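Local coordinates for protein 1-deoxy-D-xylulose 5-phosphate reductoisomerase (Zymomonas mobilis, PDB 1R0K) that catalyses the NADPH-dependent rearrangement and reduction of 1-deoxy-D-xylulose 5-phosphate to 2-C-methyl-D-erythritol 4-phosphate, using a divalent metal ion, in isoprenoid biosynthesis, at residues R165-S176 / Q230-H241. Residues are numbered along the deposited sequence; the frame is centred on the assembly and turned at random.
Sequences RDYVRRIIITAS and QIPLEKFEILVH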
loop_
_atom_site.group_PDB
_atom_site.type_symbol
_atom_site.label_atom_id
_atom_site.label_comp_id
_atom_site.label_asym_id
_atom_site.label_seq_id
_atom_site.Cartn_x
_atom_site.Cartn_y
_atom_site.Cartn_z
ATOM N N ARG B 165 -15.957 -0.596 3.561
ATOM C CA ARG B 165 -15.917 -1.390 2.340
ATOM C C ARG B 165 -16.327 -0.660 1.066
ATOM O O ARG B 165 -15.864 -1.008 -0.019
ATOM C CB ARG B 165 -16.789 -2.638 2.492
ATOM C CG ARG B 165 -16.384 -3.545 3.635
ATOM C CD ARG B 165 -16.998 -4.929 3.463
ATOM N NE ARG B 165 -18.457 -4.887 3.454
ATOM C CZ ARG B 165 -19.203 -4.710 4.540
ATOM N NH1 ARG B 165 -18.627 -4.563 5.726
ATOM N NH2 ARG B 165 -20.522 -4.677 4.438
ATOM N N ASP B 166 -17.196 0.338 1.187
ATOM C CA ASP B 166 -17.654 1.069 0.010
ATOM C C ASP B 166 -16.577 1.907 -0.678
ATOM O O ASP B 166 -16.778 2.365 -1.801
ATOM C CB ASP B 166 -18.837 1.974 0.361
ATOM C CG ASP B 166 -20.050 1.198 0.830
ATOM O OD1 ASP B 166 -20.180 0.007 0.476
ATOM O OD2 ASP B 166 -20.884 1.793 1.545
ATOM N N TYR B 167 -15.445 2.116 -0.014
ATOM C CA TYR B 167 -14.366 2.902 -0.611
ATOM C C TYR B 167 -13.598 2.102 -1.652
ATOM O O TYR B 167 -12.787 2.652 -2.400
ATOM C CB TYR B 167 -13.381 3.381 0.459
ATOM C CG TYR B 167 -13.948 4.370 1.457
ATOM C CD1 TYR B 167 -15.171 5.004 1.234
ATOM C CD2 TYR B 167 -13.236 4.696 2.612
ATOM C CE1 TYR B 167 -15.672 5.940 2.141
ATOM C CE2 TYR B 167 -13.726 5.628 3.522
ATOM C CZ TYR B 167 -14.940 6.246 3.281
ATOM O OH TYR B 167 -15.416 7.174 4.185
ATOM N N VAL B 168 -13.844 0.798 -1.696
ATOM C CA VAL B 168 -13.153 -0.062 -2.647
ATOM C C VAL B 168 -13.764 -0.035 -4.048
ATOM O O VAL B 168 -14.968 -0.227 -4.212
ATOM C CB VAL B 168 -13.141 -1.544 -2.169
ATOM C CG1 VAL B 168 -12.533 -2.441 -3.256
ATOM C CG2 VAL B 168 -12.349 -1.672 -0.883
ATOM N N ARG B 169 -12.925 0.206 -5.052
ATOM C CA ARG B 169 -13.374 0.186 -6.438
ATOM C C ARG B 169 -13.086 -1.213 -6.971
ATOM O O ARG B 169 -13.905 -1.807 -7.670
ATOM C CB ARG B 169 -12.625 1.212 -7.285
ATOM C CG ARG B 169 -12.892 1.066 -8.783
ATOM C CD ARG B 169 -12.383 2.269 -9.540
ATOM N NE ARG B 169 -13.172 3.455 -9.220
ATOM C CZ ARG B 169 -12.663 4.673 -9.084
ATOM N NH1 ARG B 169 -11.360 4.868 -9.235
ATOM N NH2 ARG B 169 -13.461 5.698 -8.811
ATOM N N ARG B 170 -11.912 -1.739 -6.639
ATOM C CA ARG B 170 -11.542 -3.079 -7.073
ATOM C C ARG B 170 -10.427 -3.667 -6.216
ATOM O O ARG B 170 -9.623 -2.940 -5.636
ATOM C CB ARG B 170 -11.096 -3.081 -8.544
ATOM C CG ARG B 170 -9.869 -2.237 -8.837
ATOM C CD ARG B 170 -9.234 -2.553 -10.209
ATOM N NE ARG B 170 -8.248 -1.533 -10.547
ATOM C CZ ARG B 170 -7.343 -1.618 -11.519
ATOM N NH1 ARG B 170 -7.259 -2.695 -12.290
ATOM N NH2 ARG B 170 -6.518 -0.603 -11.722
ATOM N N ILE B 171 -10.417 -4.992 -6.115
ATOM C CA ILE B 171 -9.382 -5.710 -5.384
ATOM C C ILE B 171 -8.674 -6.537 -6.453
ATOM O O ILE B 171 -9.307 -7.297 -7.191
ATOM C CB ILE B 171 -9.965 -6.655 -4.305
ATOM C CG1 ILE B 171 -10.484 -5.833 -3.121
ATOM C CG2 ILE B 171 -8.902 -7.655 -3.852
ATOM C CD1 ILE B 171 -11.003 -6.669 -1.962
ATOM N N ILE B 172 -7.363 -6.366 -6.541
ATOM C CA ILE B 172 -6.570 -7.074 -7.530
ATOM C C ILE B 172 -5.777 -8.184 -6.864
ATOM O O ILE B 172 -4.887 -7.924 -6.059
ATOM C CB ILE B 172 -5.583 -6.127 -8.225
ATOM C CG1 ILE B 172 -6.329 -4.914 -8.780
ATOM C CG2 ILE B 172 -4.846 -6.865 -9.338
ATOM C CD1 ILE B 172 -5.405 -3.831 -9.297
ATOM N N ILE B 173 -6.123 -9.423 -7.181
ATOM C CA ILE B 173 -5.405 -10.553 -6.633
ATOM C C ILE B 173 -4.311 -10.865 -7.645
ATOM O O ILE B 173 -4.592 -11.247 -8.779
ATOM C CB ILE B 173 -6.311 -11.786 -6.475
ATOM C CG1 ILE B 173 -7.516 -11.441 -5.603
ATOM C CG2 ILE B 173 -5.521 -12.934 -5.860
ATOM C CD1 ILE B 173 -8.504 -12.582 -5.460
ATOM N N THR B 174 -3.062 -10.666 -7.248
ATOM C CA THR B 174 -1.956 -10.954 -8.147
ATOM C C THR B 174 -1.745 -12.459 -8.204
ATOM O O THR B 174 -2.044 -13.171 -7.244
ATOM C CB THR B 174 -0.670 -10.251 -7.694
ATOM O OG1 THR B 174 -0.454 -10.490 -6.297
ATOM C CG2 THR B 174 -0.783 -8.751 -7.951
ATOM N N ALA B 175 -1.244 -12.938 -9.339
ATOM C CA ALA B 175 -1.022 -14.361 -9.544
ATOM C C ALA B 175 0.249 -14.567 -10.347
ATOM O O ALA B 175 0.462 -13.886 -11.345
ATOM C CB ALA B 175 -2.208 -14.973 -10.300
ATOM N N SER B 176 1.088 -15.502 -9.911
ATOM C CA SER B 176 2.328 -15.787 -10.620
ATOM C C SER B 176 1.984 -16.321 -11.999
ATOM O O SER B 176 2.713 -16.095 -12.962
ATOM C CB SER B 176 3.144 -16.848 -9.878
ATOM O OG SER B 176 2.485 -18.103 -9.927
ATOM N N GLN B 230 -15.975 -9.291 1.837
ATOM C CA GLN B 230 -17.379 -8.951 1.640
ATOM C C GLN B 230 -17.725 -7.849 0.641
ATOM O O GLN B 230 -18.595 -7.022 0.913
ATOM C CB GLN B 230 -17.982 -8.595 3.003
ATOM C CG GLN B 230 -17.754 -9.658 4.076
ATOM C CD GLN B 230 -18.717 -10.833 3.971
ATOM O OE1 GLN B 230 -19.902 -10.705 4.279
ATOM N NE2 GLN B 230 -18.210 -11.982 3.533
ATOM N N ILE B 231 -17.048 -7.809 -0.499
ATOM C CA ILE B 231 -17.385 -6.814 -1.510
ATOM C C ILE B 231 -17.909 -7.585 -2.719
ATOM O O ILE B 231 -17.634 -8.775 -2.866
ATOM C CB ILE B 231 -16.169 -5.944 -1.940
ATOM C CG1 ILE B 231 -15.118 -6.797 -2.644
ATOM C CG2 ILE B 231 -15.575 -5.229 -0.728
ATOM C CD1 ILE B 231 -14.006 -5.974 -3.268
ATOM N N PRO B 232 -18.688 -6.924 -3.589
ATOM C CA PRO B 232 -19.251 -7.563 -4.784
ATOM C C PRO B 232 -18.201 -8.301 -5.615
ATOM O O PRO B 232 -17.114 -7.780 -5.861
ATOM C CB PRO B 232 -19.862 -6.388 -5.543
ATOM C CG PRO B 232 -20.310 -5.489 -4.438
ATOM C CD PRO B 232 -19.124 -5.519 -3.495
ATOM N N LEU B 233 -18.540 -9.508 -6.051
ATOM C CA LEU B 233 -17.634 -10.327 -6.849
ATOM C C LEU B 233 -17.077 -9.597 -8.069
ATOM O O LEU B 233 -15.907 -9.756 -8.413
ATOM C CB LEU B 233 -18.344 -11.605 -7.303
ATOM C CG LEU B 233 -17.508 -12.564 -8.157
ATOM C CD1 LEU B 233 -16.344 -13.104 -7.327
ATOM C CD2 LEU B 233 -18.380 -13.711 -8.652
ATOM N N GLU B 234 -17.911 -8.796 -8.726
ATOM C CA GLU B 234 -17.466 -8.064 -9.908
ATOM C C GLU B 234 -16.329 -7.082 -9.625
ATOM O O GLU B 234 -15.684 -6.592 -10.553
ATOM C CB GLU B 234 -18.641 -7.322 -10.562
ATOM C CG GLU B 234 -19.803 -7.008 -9.635
ATOM C CD GLU B 234 -20.503 -8.266 -9.148
ATOM O OE1 GLU B 234 -20.748 -9.171 -9.975
ATOM O OE2 GLU B 234 -20.814 -8.351 -7.943
ATOM N N LYS B 235 -16.074 -6.802 -8.352
ATOM C CA LYS B 235 -15.005 -5.875 -7.993
ATOM C C LYS B 235 -13.656 -6.572 -7.868
ATOM O O LYS B 235 -12.656 -5.940 -7.536
ATOM C CB LYS B 235 -15.331 -5.153 -6.686
ATOM C CG LYS B 235 -16.511 -4.193 -6.797
ATOM C CD LYS B 235 -16.516 -3.205 -5.637
ATOM C CE LYS B 235 -17.581 -2.131 -5.822
ATOM N NZ LYS B 235 -17.528 -1.113 -4.736
ATOM N N PHE B 236 -13.635 -7.875 -8.130
ATOM C CA PHE B 236 -12.395 -8.637 -8.065
ATOM C C PHE B 236 -11.763 -8.799 -9.431
ATOM O O PHE B 236 -12.452 -8.974 -10.440
ATOM C CB PHE B 236 -12.626 -10.025 -7.472
ATOM C CG PHE B 236 -12.824 -10.021 -5.990
ATOM C CD1 PHE B 236 -14.082 -9.792 -5.443
ATOM C CD2 PHE B 236 -11.747 -10.226 -5.136
ATOM C CE1 PHE B 236 -14.266 -9.769 -4.065
ATOM C CE2 PHE B 236 -11.918 -10.204 -3.753
ATOM C CZ PHE B 236 -13.177 -9.976 -3.217
ATOM N N GLU B 237 -10.440 -8.732 -9.452
ATOM C CA GLU B 237 -9.671 -8.893 -10.670
ATOM C C GLU B 237 -8.458 -9.747 -10.360
ATOM O O GLU B 237 -7.863 -9.623 -9.292
ATOM C CB GLU B 237 -9.180 -7.544 -11.187
ATOM C CG GLU B 237 -10.185 -6.759 -11.997
ATOM C CD GLU B 237 -9.657 -5.393 -12.371
ATOM O OE1 GLU B 237 -8.420 -5.249 -12.499
ATOM O OE2 GLU B 237 -10.480 -4.469 -12.549
ATOM N N ILE B 238 -8.102 -10.621 -11.287
ATOM C CA ILE B 238 -6.917 -11.439 -11.106
ATOM C C ILE B 238 -5.916 -10.855 -12.090
ATOM O O ILE B 238 -6.243 -10.627 -13.256
ATOM C CB ILE B 238 -7.182 -12.921 -11.433
ATOM C CG1 ILE B 238 -8.205 -13.486 -10.444
ATOM C CG2 ILE B 238 -5.871 -13.717 -11.376
ATOM C CD1 ILE B 238 -8.614 -14.917 -10.748
ATOM N N LEU B 239 -4.713 -10.570 -11.609
ATOM C CA LEU B 239 -3.676 -10.000 -12.456
ATOM C C LEU B 239 -2.441 -10.885 -12.407
ATOM O O LEU B 239 -1.879 -11.111 -11.335
ATOM C CB LEU B 239 -3.324 -8.578 -11.983
ATOM C CG LEU B 239 -2.165 -7.851 -12.682
ATOM C CD1 LEU B 239 -2.508 -7.581 -14.140
ATOM C CD2 LEU B 239 -1.868 -6.540 -11.963
ATOM N N VAL B 240 -2.027 -11.399 -13.564
ATOM C CA VAL B 240 -0.842 -12.244 -13.616
ATOM C C VAL B 240 0.386 -11.348 -13.488
ATOM O O VAL B 240 0.537 -10.364 -14.208
ATOM C CB VAL B 240 -0.784 -13.063 -14.926
ATOM C CG1 VAL B 240 0.528 -13.831 -15.005
ATOM C CG2 VAL B 240 -1.967 -14.043 -14.971
ATOM N N HIS B 241 1.247 -11.706 -12.545
ATOM C CA HIS B 241 2.459 -10.961 -12.229
ATOM C C HIS B 241 3.487 -12.032 -11.854
ATOM O O HIS B 241 3.566 -12.463 -10.708
ATOM C CB HIS B 241 2.129 -10.013 -11.058
ATOM C CG HIS B 241 3.323 -9.414 -10.384
ATOM N ND1 HIS B 241 4.348 -8.808 -11.077
ATOM C CD2 HIS B 241 3.644 -9.317 -9.073
ATOM C CE1 HIS B 241 5.252 -8.364 -10.219
ATOM N NE2 HIS B 241 4.848 -8.660 -8.997
HETATM O O HOH W 1 -17.253 -2.200 -2.192
#
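The Arg170 guanidinium meets the Glu237 carboxylate at its edge, while CD1 of Ile172 sits over the centre of one face, 3.6 Å above the plane; the three residues lie on parallel strands 170-175 and 236-240 of a four-stranded mixed sheet. The salt bridge runs from NH1 of Arg170 to the syn side of Glu237 OE1 at 2.8 Å, with the two planes turned 56° apart; Arg170 NE goes to Glu251 and NH2 to the Leu287 carbonyl of the second subunit, which fixes the group's rotation. The Phe236 ring has the carbonyl oxygen of Ile231 at its edge and is approached obliquely by Ile171 CG2 and Ile173 CD1.

Strand 236-240 is outermost within the chain. Six backbone bonds alternate from Ile171 N to Lys235 O through to His241 N to Ala175 O. The helix-rich connection between the two strands makes a beta-alpha-beta crossover, and its helix 216-229 covers the face bearing Ile173, Ala175 and Phe236. On the other face Ile172 CG2 packs tightly on Leu239 CB at 3.5 Å, and Phe289 of the second subunit touches both residues. Ser176, just past the strand, is predicted to bind the substrate.

At the other end, where Arg169 and Arg170 form a classic beta bulge opposite Glu251, Ile231 CD1 touches both Val168 CG1 and Ile171 CD1. The Lys235 chain is stretched out (chi3 173°) past the Arg169 carbonyl, and its NZ binds Val168 O at 2.8 Å and a water that donates to Arg165 O.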